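Segregation and condensation protein A (Bacillus subtilis, PDB 5H66) binds the SMC head through its C-terminal domain, probably as the kleisin subunit of the chromosome-segregating SMC-ScpAB complex. Local coordinates at residues 55-59 with 71-75. Numbering follows the deposited sequence.
Sequences NQLVL and ITGSE
An unusually short hydrogen bond, 2.5 Å from Leu59 N to Thr72 O and almost straight, holds the open end of an antiparallel beta hairpin, strands 58-62 and 69-73, in the winged-helix-like C-terminal domain characteristic of kleisins. Thr72 N returns a bond of 2.9 Å to Leu59 O, making Leu59 and Thr72 a hydrogen-bonded pair (CA-CA 4.9 Å); Val58 and Gly73 form the adjacent non-hydrogen-bonded pair (CA-CA 4.5 Å). Helix 39-54 ends just before strand 58-62 in a Schellman motif: Gln56, the C-prime residue at phi/psi 57/37, turns the chain so that Leu57 N bonds back to Leu52 O, and Leu57 (-109/-12) leads into extended Val58 (-139/142). The two sheet faces differ. Val58 (chi1 t), beta-branched for an extended backbone and apolar for burial, sets CG1 3.5 Å from Ile71 CG2, and both side chains reach Leu21 of helix 11-23. Leu59 and Thr72 share the more exposed face, CB to CB 4.3 Å; beta-branched Thr72 suits a strand, and partial exposure tolerates its polar group. Strand 28-29 continues the sheet beyond Ile71, while Gln56 packs on the Smc chain's backbone. Past Gly73 the pairing frays: Ser74 (-107/-37) has left strand geometry, and its N makes a weak 3.2 Å bond to Leu57 O, with Ser74 CB 3.7 Å from Gln56 O.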
ATOM      1  N   ASN C  55      26.387  10.681  -1.251  1.00 53.71           N
ATOM      2  CA  ASN C  55      27.637  10.930  -1.954  1.00 55.74           C
ATOM      3  C   ASN C  55      28.842  10.928  -1.024  1.00 59.05           C
ATOM      4  O   ASN C  55      29.918  11.390  -1.424  1.00 60.95           O
ATOM      5  CB  ASN C  55      27.559  12.255  -2.714  1.00 57.13           C
ATOM      6  CG  ASN C  55      26.504  12.236  -3.800  1.00 56.75           C
ATOM      7  OD1 ASN C  55      26.127  11.171  -4.298  1.00 56.45           O
ATOM      8  ND2 ASN C  55      26.016  13.414  -4.173  1.00 53.84           N
ATOM      9  N   GLN C  56      28.681  10.433   0.207  1.00 58.83           N
ATOM     10  CA  GLN C  56      29.791  10.227   1.138  1.00 60.26           C
ATOM     11  C   GLN C  56      30.563  11.520   1.394  1.00 62.99           C
ATOM     12  O   GLN C  56      31.787  11.513   1.541  1.00 63.07           O
ATOM     13  CB  GLN C  56      30.729   9.124   0.637  1.00 60.48           C
ATOM     14  CG  GLN C  56      30.021   7.857   0.162  1.00 60.55           C
ATOM     15  CD  GLN C  56      30.226   6.677   1.100  1.00 63.35           C
ATOM     16  OE1 GLN C  56      30.124   6.811   2.321  1.00 65.08           O
ATOM     17  NE2 GLN C  56      30.513   5.510   0.530  1.00 64.89           N
ATOM     18  N   LEU C  57      29.845  12.644   1.448  1.00 62.07           N
ATOM     19  CA  LEU C  57      30.456  13.942   1.697  1.00 62.64           C
ATOM     20  C   LEU C  57      30.144  14.506   3.074  1.00 65.39           C
ATOM     21  O   LEU C  57      30.778  15.488   3.478  1.00 66.38           O
ATOM     22  CB  LEU C  57      30.012  14.963   0.635  1.00 60.56           C
ATOM     23  CG  LEU C  57      30.270  14.646  -0.838  1.00 58.43           C
ATOM     24  CD1 LEU C  57      29.664  15.724  -1.719  1.00 59.90           C
ATOM     25  CD2 LEU C  57      31.754  14.506  -1.111  1.00 62.79           C
ATOM     26  N   VAL C  58      29.193  13.927   3.800  1.00 62.24           N
ATOM     27  CA  VAL C  58      28.759  14.451   5.089  1.00 65.43           C
ATOM     28  C   VAL C  58      28.561  13.285   6.048  1.00 66.10           C
ATOM     29  O   VAL C  58      28.098  12.213   5.646  1.00 66.88           O
ATOM     30  CB  VAL C  58      27.463  15.280   4.944  1.00 66.36           C
ATOM     31  CG1 VAL C  58      26.805  15.506   6.290  1.00 67.32           C
ATOM     32  CG2 VAL C  58      27.752  16.610   4.263  1.00 65.12           C
ATOM     33  N   LEU C  59      28.934  13.486   7.311  1.00 69.84           N
ATOM     34  CA  LEU C  59      28.647  12.534   8.376  1.00 68.09           C
ATOM     35  C   LEU C  59      27.501  13.064   9.227  1.00 67.99           C
ATOM     36  O   LEU C  59      27.469  14.246   9.583  1.00 66.32           O
ATOM     37  CB  LEU C  59      29.884  12.283   9.248  1.00 70.02           C
ATOM     38  CG  LEU C  59      29.693  11.864  10.714  1.00 72.08           C
ATOM     39  CD1 LEU C  59      29.030  10.489  10.845  1.00 71.58           C
ATOM     40  CD2 LEU C  59      31.026  11.881  11.451  1.00 73.19           C
ATOM     41  N   ILE C  71      25.713  17.606  11.790  1.00 71.54           N
ATOM     42  CA  ILE C  71      26.282  17.439  10.458  1.00 71.62           C
ATOM     43  C   ILE C  71      27.778  17.712  10.526  1.00 73.59           C
ATOM     44  O   ILE C  71      28.215  18.671  11.175  1.00 75.27           O
ATOM     45  CB  ILE C  71      25.592  18.382   9.452  1.00 71.62           C
ATOM     46  CG1 ILE C  71      24.143  17.952   9.213  1.00 69.95           C
ATOM     47  CG2 ILE C  71      26.359  18.451   8.145  1.00 71.37           C
ATOM     48  CD1 ILE C  71      23.125  19.018   9.501  1.00 69.02           C
ATOM     49  N   THR C  72      28.564  16.871   9.855  1.00 72.36           N
ATOM     50  CA  THR C  72      30.009  17.041   9.798  1.00 73.21           C
ATOM     51  C   THR C  72      30.509  16.660   8.413  1.00 72.98           C
ATOM     52  O   THR C  72      30.090  15.643   7.851  1.00 72.43           O
ATOM     53  CB  THR C  72      30.718  16.192  10.867  1.00 72.98           C
ATOM     54  OG1 THR C  72      30.330  16.642  12.172  1.00 75.19           O
ATOM     55  CG2 THR C  72      32.231  16.300  10.732  1.00 71.42           C
ATOM     56  N   GLY C  73      31.400  17.485   7.861  1.00 73.74           N
ATOM     57  CA  GLY C  73      32.007  17.169   6.585  1.00 73.18           C
ATOM     58  C   GLY C  73      32.912  15.955   6.667  1.00 75.39           C
ATOM     59  O   GLY C  73      33.359  15.544   7.737  1.00 77.58           O
ATOM     60  N   SER C  74      33.191  15.372   5.504  1.00 76.50           N
ATOM     61  CA  SER C  74      33.953  14.130   5.420  1.00 80.08           C
ATOM     62  C   SER C  74      35.374  14.308   4.906  1.00 84.45           C
ATOM     63  O   SER C  74      36.278  13.607   5.368  1.00 85.42           O
ATOM     64  CB  SER C  74      33.223  13.123   4.524  1.00 76.69           C
ATOM     65  OG  SER C  74      33.775  11.826   4.665  1.00 79.83           O
ATOM     66  N   GLU C  75      35.589  15.215   3.953  1.00 86.68           N
ATOM     67  CA  GLU C  75      36.905  15.450   3.351  1.00 90.02           C
ATOM     68  C   GLU C  75      37.450  14.193   2.664  1.00 91.19           C
ATOM     69  O   GLU C  75      36.800  13.147   2.615  1.00 90.12           O
ATOM     70  CB  GLU C  75      37.902  15.950   4.406  1.00 91.58           C
ATOM     71  CG  GLU C  75      39.044  16.789   3.852  1.00 94.88           C
ATOM     72  CD  GLU C  75      40.264  16.778   4.755  1.00 96.53           C
ATOM     73  OE1 GLU C  75      40.423  15.808   5.528  1.00 95.13           O
ATOM     74  OE2 GLU C  75      41.065  17.735   4.688  1.00 97.33           O
TER